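Local coordinates for protein adenine phosphoribosyltransferase, putative (Trypanosoma brucei brucei, PDB 5VN4) that probably catalyses the transfer of a phosphoribosyl group from 5-phosphoribosyl 1-diphosphate to adenine, giving AMP and diphosphate in purine salvage, at residues A[85-90]-A[107-112]; A[116-121]-A[139-144]. All coordinates share one frame; numbering follows the deposited sequence. Where two conformers were deposited one is given.

Contact 1: residues A[85-90]-A[107-112]. With MG (magnesium ion), chain F; PPV (pyrophosphate), chain E; HSX (5-O-phosphono-alpha-D-ribofuranose), chain D; ADE (adenine), chain C.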
# COMPACT_ATOMS: atom_id res chain seq x y z
N LEU A 85 9.99 -3.36 6.47
CA LEU A 85 10.14 -2.20 5.60
C LEU A 85 9.57 -2.60 4.24
O LEU A 85 10.02 -3.59 3.66
CB LEU A 85 11.62 -1.85 5.43
CG LEU A 85 12.29 -0.99 6.50
CD1 LEU A 85 12.12 -1.57 7.89
CD2 LEU A 85 13.76 -0.83 6.16
N GLY A 86 8.59 -1.85 3.75
CA GLY A 86 7.93 -2.18 2.49
C GLY A 86 7.97 -1.04 1.49
O GLY A 86 7.92 0.14 1.86
N PHE A 87 8.04 -1.40 0.21
CA PHE A 87 8.21 -0.43 -0.86
C PHE A 87 6.89 0.13 -1.38
O PHE A 87 5.95 -0.62 -1.68
CB PHE A 87 8.95 -1.05 -2.04
CG PHE A 87 10.37 -1.40 -1.77
CD1 PHE A 87 11.38 -0.47 -1.96
CD2 PHE A 87 10.70 -2.67 -1.33
CE1 PHE A 87 12.70 -0.81 -1.73
CE2 PHE A 87 12.03 -3.01 -1.09
CZ PHE A 87 13.02 -2.08 -1.29
N ASP A 88 6.84 1.45 -1.50
CA ASP A 88 5.82 2.15 -2.27
C ASP A 88 5.87 1.63 -3.70
O ASP A 88 6.95 1.55 -4.28
CB ASP A 88 6.28 3.61 -2.24
CG ASP A 88 5.18 4.61 -2.50
OD1 ASP A 88 4.03 4.21 -2.81
OD2 ASP A 88 5.51 5.81 -2.37
N SER A 89 4.72 1.26 -4.29
CA SER A 89 3.38 1.27 -3.70
C SER A 89 2.85 -0.14 -3.43
O SER A 89 1.98 -0.34 -2.59
CB SER A 89 2.41 1.95 -4.68
OG SER A 89 2.91 3.21 -5.11
N ARG A 90 3.34 -1.13 -4.17
CA ARG A 90 2.76 -2.46 -4.08
C ARG A 90 3.22 -3.22 -2.84
O ARG A 90 2.45 -4.03 -2.31
CB ARG A 90 2.97 -3.23 -5.38
CG ARG A 90 2.14 -2.62 -6.52
CD ARG A 90 2.23 -3.45 -7.78
NE ARG A 90 3.13 -2.87 -8.76
CZ ARG A 90 3.83 -3.58 -9.64
NH1 ARG A 90 3.78 -4.91 -9.63
NH2 ARG A 90 4.58 -2.95 -10.53
N VAL A 107 7.45 0.10 8.23
CA VAL A 107 8.20 1.30 7.86
C VAL A 107 8.09 1.49 6.35
O VAL A 107 8.29 0.54 5.58
CB VAL A 107 9.67 1.17 8.29
CG1 VAL A 107 10.50 2.34 7.78
CG2 VAL A 107 9.76 1.05 9.81
N LEU A 108 7.80 2.71 5.92
CA LEU A 108 7.58 3.01 4.51
C LEU A 108 8.89 3.33 3.80
O LEU A 108 9.66 4.19 4.25
CB LEU A 108 6.64 4.21 4.35
CG LEU A 108 5.36 4.21 5.17
CD1 LEU A 108 4.50 5.39 4.77
CD2 LEU A 108 4.62 2.90 5.00
N ILE A 109 9.14 2.66 2.68
CA ILE A 109 10.19 3.07 1.75
C ILE A 109 9.48 3.72 0.58
O ILE A 109 8.65 3.09 -0.08
CB ILE A 109 11.05 1.88 1.30
CG1 ILE A 109 11.74 1.23 2.49
CG2 ILE A 109 12.06 2.34 0.24
CD1 ILE A 109 12.60 0.06 2.14
N ARG A 110 9.77 5.00 0.33
CA ARG A 110 8.95 5.78 -0.58
C ARG A 110 9.77 6.44 -1.67
O ARG A 110 10.95 6.76 -1.49
CB ARG A 110 8.12 6.83 0.15
CG ARG A 110 7.14 6.23 1.16
CD ARG A 110 5.89 7.09 1.32
NE ARG A 110 5.10 7.04 0.09
CZ ARG A 110 3.95 7.67 -0.11
NH1 ARG A 110 3.41 8.42 0.84
NH2 ARG A 110 3.35 7.55 -1.27
N LYS A 111 9.11 6.66 -2.80
CA LYS A 111 9.70 7.42 -3.88
C LYS A 111 9.91 8.87 -3.42
O LYS A 111 9.53 9.25 -2.31
CB LYS A 111 8.88 7.22 -5.16
CG LYS A 111 8.82 5.74 -5.59
CD LYS A 111 7.71 5.42 -6.61
CE LYS A 111 6.70 4.41 -6.05
NZ LYS A 111 5.58 4.05 -7.00
N ALA A 112 10.54 9.68 -4.26
CA ALA A 112 10.91 11.02 -3.79
C ALA A 112 9.67 11.89 -3.54
O ALA A 112 8.59 11.66 -4.10
CB ALA A 112 11.86 11.70 -4.78
MG MG F . 5.19 3.05 -8.64
O11 PPV E . 7.02 0.59 -10.78
P1 PPV E . 6.13 1.53 -9.99
O21 PPV E . 5.35 2.50 -10.85
O31 PPV E . 6.85 2.15 -8.81
OPP PPV E . 5.05 0.52 -9.34
P2 PPV E . 4.00 0.68 -8.12
O12 PPV E . 2.91 -0.17 -8.71
O22 PPV E . 4.74 0.11 -6.92
O32 PPV E . 3.61 2.13 -7.97
C1 HSX D . 7.75 -2.82 -9.52
O4 HSX D . 9.16 -3.01 -9.74
C2 HSX D . 7.42 -3.83 -8.43
O2 HSX D . 6.24 -3.46 -7.70
C3 HSX D . 8.68 -3.82 -7.58
O3 HSX D . 8.71 -2.66 -6.72
C4 HSX D . 9.77 -3.66 -8.63
C5 HSX D . 10.38 -5.00 -9.06
O5 HSX D . 11.27 -4.81 -10.16
P' HSX D . 12.88 -4.84 -9.96
O1X HSX D . 13.31 -3.54 -9.29
O2X HSX D . 13.20 -6.06 -9.14
O3X HSX D . 13.38 -4.95 -11.38
O1 HSX D . 7.51 -1.49 -9.06
N9 ADE C . 7.64 -5.20 -11.55
C8 ADE C . 8.80 -5.46 -12.22
N7 ADE C . 8.67 -6.37 -13.16
C5 ADE C . 7.34 -6.74 -13.10
C6 ADE C . 6.57 -7.67 -13.83
N6 ADE C . 7.07 -8.44 -14.82
N1 ADE C . 5.27 -7.78 -13.52
C2 ADE C . 4.78 -7.02 -12.53
N3 ADE C . 5.39 -6.11 -11.78
C4 ADE C . 6.69 -6.02 -12.11
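Gly86 is bonded through both its N and its O to the neighbouring parallel strand: Gly86 N donates to Val107 O and Ile109 N to Gly86 O, and Asp88 N donates to Ile109 O at 2.8 Å. Apolar contacts follow on the face that carries Leu85, Phe87, Val107 and Ile109. Ile109 lays CD1 over one face of the Phe87 ring, 4.2 Å from its centroid, while its CG2 lies 3.6 Å from Phe87 CD1. Leu85 CD1 meets Val107 CB alongside, and helix 161-172 packs against this face.

The strands belong to the beta-alpha-beta unit 83-87, 95-102, 106-109 in the core sheet of a type I phosphoribosyltransferase. Beyond 83-87 comes the pyrophosphate loop, with its cis peptide between Asp88 and Ser89.

Charged and polar contacts fill this loop end. Arg110, bent at chi3 (69°), forms a side-on salt bridge, NE (2.8 Å) and NH2 both donating to the one atom Asp88 OD2 from the same face of the carboxylate, whose plane is turned 61° from the guanidinium. Ser89 N donates almost straight to pyrophosphate O22 (2.9 Å). The Arg90 guanidinium uses its edge twice, NE to pyrophosphate O12 (2.7 Å) and NH1 to adenine N3 (2.9 Å), while ribose O2 sits over its centre. Three pyrophosphate oxygens bind magnesium; the modelled Lys111 NZ to magnesium bond, 2.0 Å and short for an amine, is doubtful.

Contact 2: residues A[116-121]-A[139-144]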
# COMPACT_ATOMS: atom_id res chain seq x y z
N ALA A 116 7.73 12.91 5.20
CA ALA A 116 8.04 14.14 5.92
C ALA A 116 9.15 13.92 6.94
O ALA A 116 9.46 12.79 7.33
CB ALA A 116 6.79 14.65 6.63
N GLY A 117 9.74 15.03 7.40
CA GLY A 117 10.83 14.97 8.36
C GLY A 117 12.19 14.79 7.70
O GLY A 117 12.38 15.04 6.51
N VAL A 118 13.15 14.35 8.50
CA VAL A 118 14.48 14.04 7.99
C VAL A 118 14.44 12.65 7.37
O VAL A 118 13.96 11.70 8.00
CB VAL A 118 15.53 14.13 9.11
CG1 VAL A 118 16.91 13.71 8.59
CG2 VAL A 118 15.59 15.55 9.67
N ILE A 119 14.92 12.53 6.14
CA ILE A 119 14.82 11.28 5.40
C ILE A 119 16.16 10.95 4.76
O ILE A 119 16.95 11.85 4.44
CB ILE A 119 13.68 11.27 4.36
CG1 ILE A 119 13.96 12.25 3.22
CG2 ILE A 119 12.35 11.61 5.03
CD1 ILE A 119 12.85 12.30 2.16
N ILE A 120 16.42 9.66 4.57
CA ILE A 120 17.62 9.15 3.92
C ILE A 120 17.24 8.75 2.51
O ILE A 120 16.24 8.07 2.30
CB ILE A 120 18.18 7.93 4.67
CG1 ILE A 120 18.33 8.22 6.17
CG2 ILE A 120 19.49 7.47 4.05
CD1 ILE A 120 18.60 6.96 6.96
N LYS A 121 18.06 9.14 1.53
CA LYS A 121 17.80 8.80 0.13
C LYS A 121 18.81 7.77 -0.36
O LYS A 121 20.01 7.85 -0.05
CB LYS A 121 17.85 10.04 -0.77
CG LYS A 121 19.21 10.69 -0.91
CD LYS A 121 19.18 11.78 -1.98
CE LYS A 121 20.49 12.55 -2.03
NZ LYS A 121 20.51 13.58 -3.10
N VAL A 139 13.63 6.73 3.16
CA VAL A 139 13.07 6.20 4.40
C VAL A 139 13.26 7.25 5.48
O VAL A 139 14.22 8.03 5.45
CB VAL A 139 13.71 4.84 4.78
CG1 VAL A 139 15.15 5.02 5.28
CG2 VAL A 139 12.85 4.08 5.77
N ARG A 140 12.33 7.29 6.44
CA ARG A 140 12.40 8.27 7.52
C ARG A 140 13.60 7.97 8.41
O ARG A 140 13.78 6.83 8.84
CB ARG A 140 11.12 8.18 8.35
CG ARG A 140 10.79 9.41 9.18
CD ARG A 140 9.45 9.24 9.89
NE ARG A 140 9.47 8.14 10.85
CZ ARG A 140 10.02 8.22 12.06
NH1 ARG A 140 10.57 9.36 12.47
NH2 ARG A 140 10.00 7.17 12.87
N PHE A 141 14.41 8.98 8.69
CA PHE A 141 15.49 8.81 9.65
C PHE A 141 14.89 8.61 11.04
O PHE A 141 13.96 9.31 11.44
CB PHE A 141 16.40 10.04 9.66
CG PHE A 141 17.59 9.88 10.56
CD1 PHE A 141 18.70 9.19 10.13
CD2 PHE A 141 17.58 10.40 11.85
CE1 PHE A 141 19.80 9.03 10.95
CE2 PHE A 141 18.68 10.24 12.68
CZ PHE A 141 19.79 9.55 12.23
N GLY A 142 15.40 7.62 11.75
CA GLY A 142 14.92 7.30 13.08
C GLY A 142 13.83 6.25 13.13
O GLY A 142 13.38 5.91 14.24
N SER A 143 13.39 5.73 11.99
CA SER A 143 12.38 4.68 11.98
C SER A 143 12.95 3.32 12.36
O SER A 143 12.19 2.45 12.80
CB SER A 143 11.68 4.62 10.63
OG SER A 143 12.61 4.51 9.57
N PHE A 144 14.26 3.13 12.19
CA PHE A 144 14.95 1.92 12.63
C PHE A 144 16.42 2.30 12.79
O PHE A 144 16.83 3.39 12.38
CB PHE A 144 14.73 0.76 11.65
CG PHE A 144 15.35 0.99 10.31
CD1 PHE A 144 14.74 1.82 9.38
CD2 PHE A 144 16.56 0.41 9.98
CE1 PHE A 144 15.31 2.04 8.15
CE2 PHE A 144 17.14 0.63 8.75
CZ PHE A 144 16.52 1.45 7.84
O HOH W 1 12.93 11.65 10.50
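Strands 119-121 and 138-140 form a two-stranded antiparallel ribbon in which Ile120 pairs with Val139. In type I phosphoribosyltransferases such a ribbon carries the flexible loop that reaches to the active site; here the connection between the strands includes Lys127 and Tyr129 of the pyrophosphate pocket. The hydrogen-bonded pair is closed from both sides, by Ile120 N to Val139 O (2.9 Å) and by Val139 N to Ile120 O (3.1 Å), the latter with the donor in the carbonyl plane. Next to it Ile119 and Arg140 form a non-hydrogen-bonded pair, and Ile119 CA makes a CA-H...O contact of 3.3 Å with Val139 O.

Just beyond the paired residues, Phe141 N donates to Val118 O at 2.8 Å. Phe141 CB lies beside Val118 CG1. With CG anti to the backbone N (chi1 -175°), the Phe141 ring is directed so that its edge meets Ile120 CD1, 3.9 Å from Phe141 CD1. Ile119 to Lys121 also pair in parallel with a strand of the second subunit, carrying the sheet across the dimer interface. Arg140 NH2 makes a salt bridge to Glu58 of that subunit.

Arg140 to Ser143 make a type II turn with Gly142 in its third position; Ser143 OG donates to Arg140 O across it. A water bridges the segments, donating to Val118 O and to Phe141 O at 2.7 Å each.

Overall arrangement
Contact 1 is a buried part of the core sheet and runs into the ligand site, whereas contact 2 lies farther from the chain's centre, partly buried and away from the bound groups. Strand 106-109 is followed in the chain by strand 119-121, and the two contacts, whose centres are about 12 Å apart, meet through Val107 with Val139 and Ser143, and Leu85 with Phe144. Both use backbone pairing, parallel in 85-90/107-112 and antiparallel in 116-121/139-144, and both pack apolar side chains. Chemistry otherwise diverges: the first adds a salt bridge and pyrophosphate-binding donors, the second a turn and a bridging water. Both also touch the second subunit, and Leu169 of helix 161-172 packs against side chains of each.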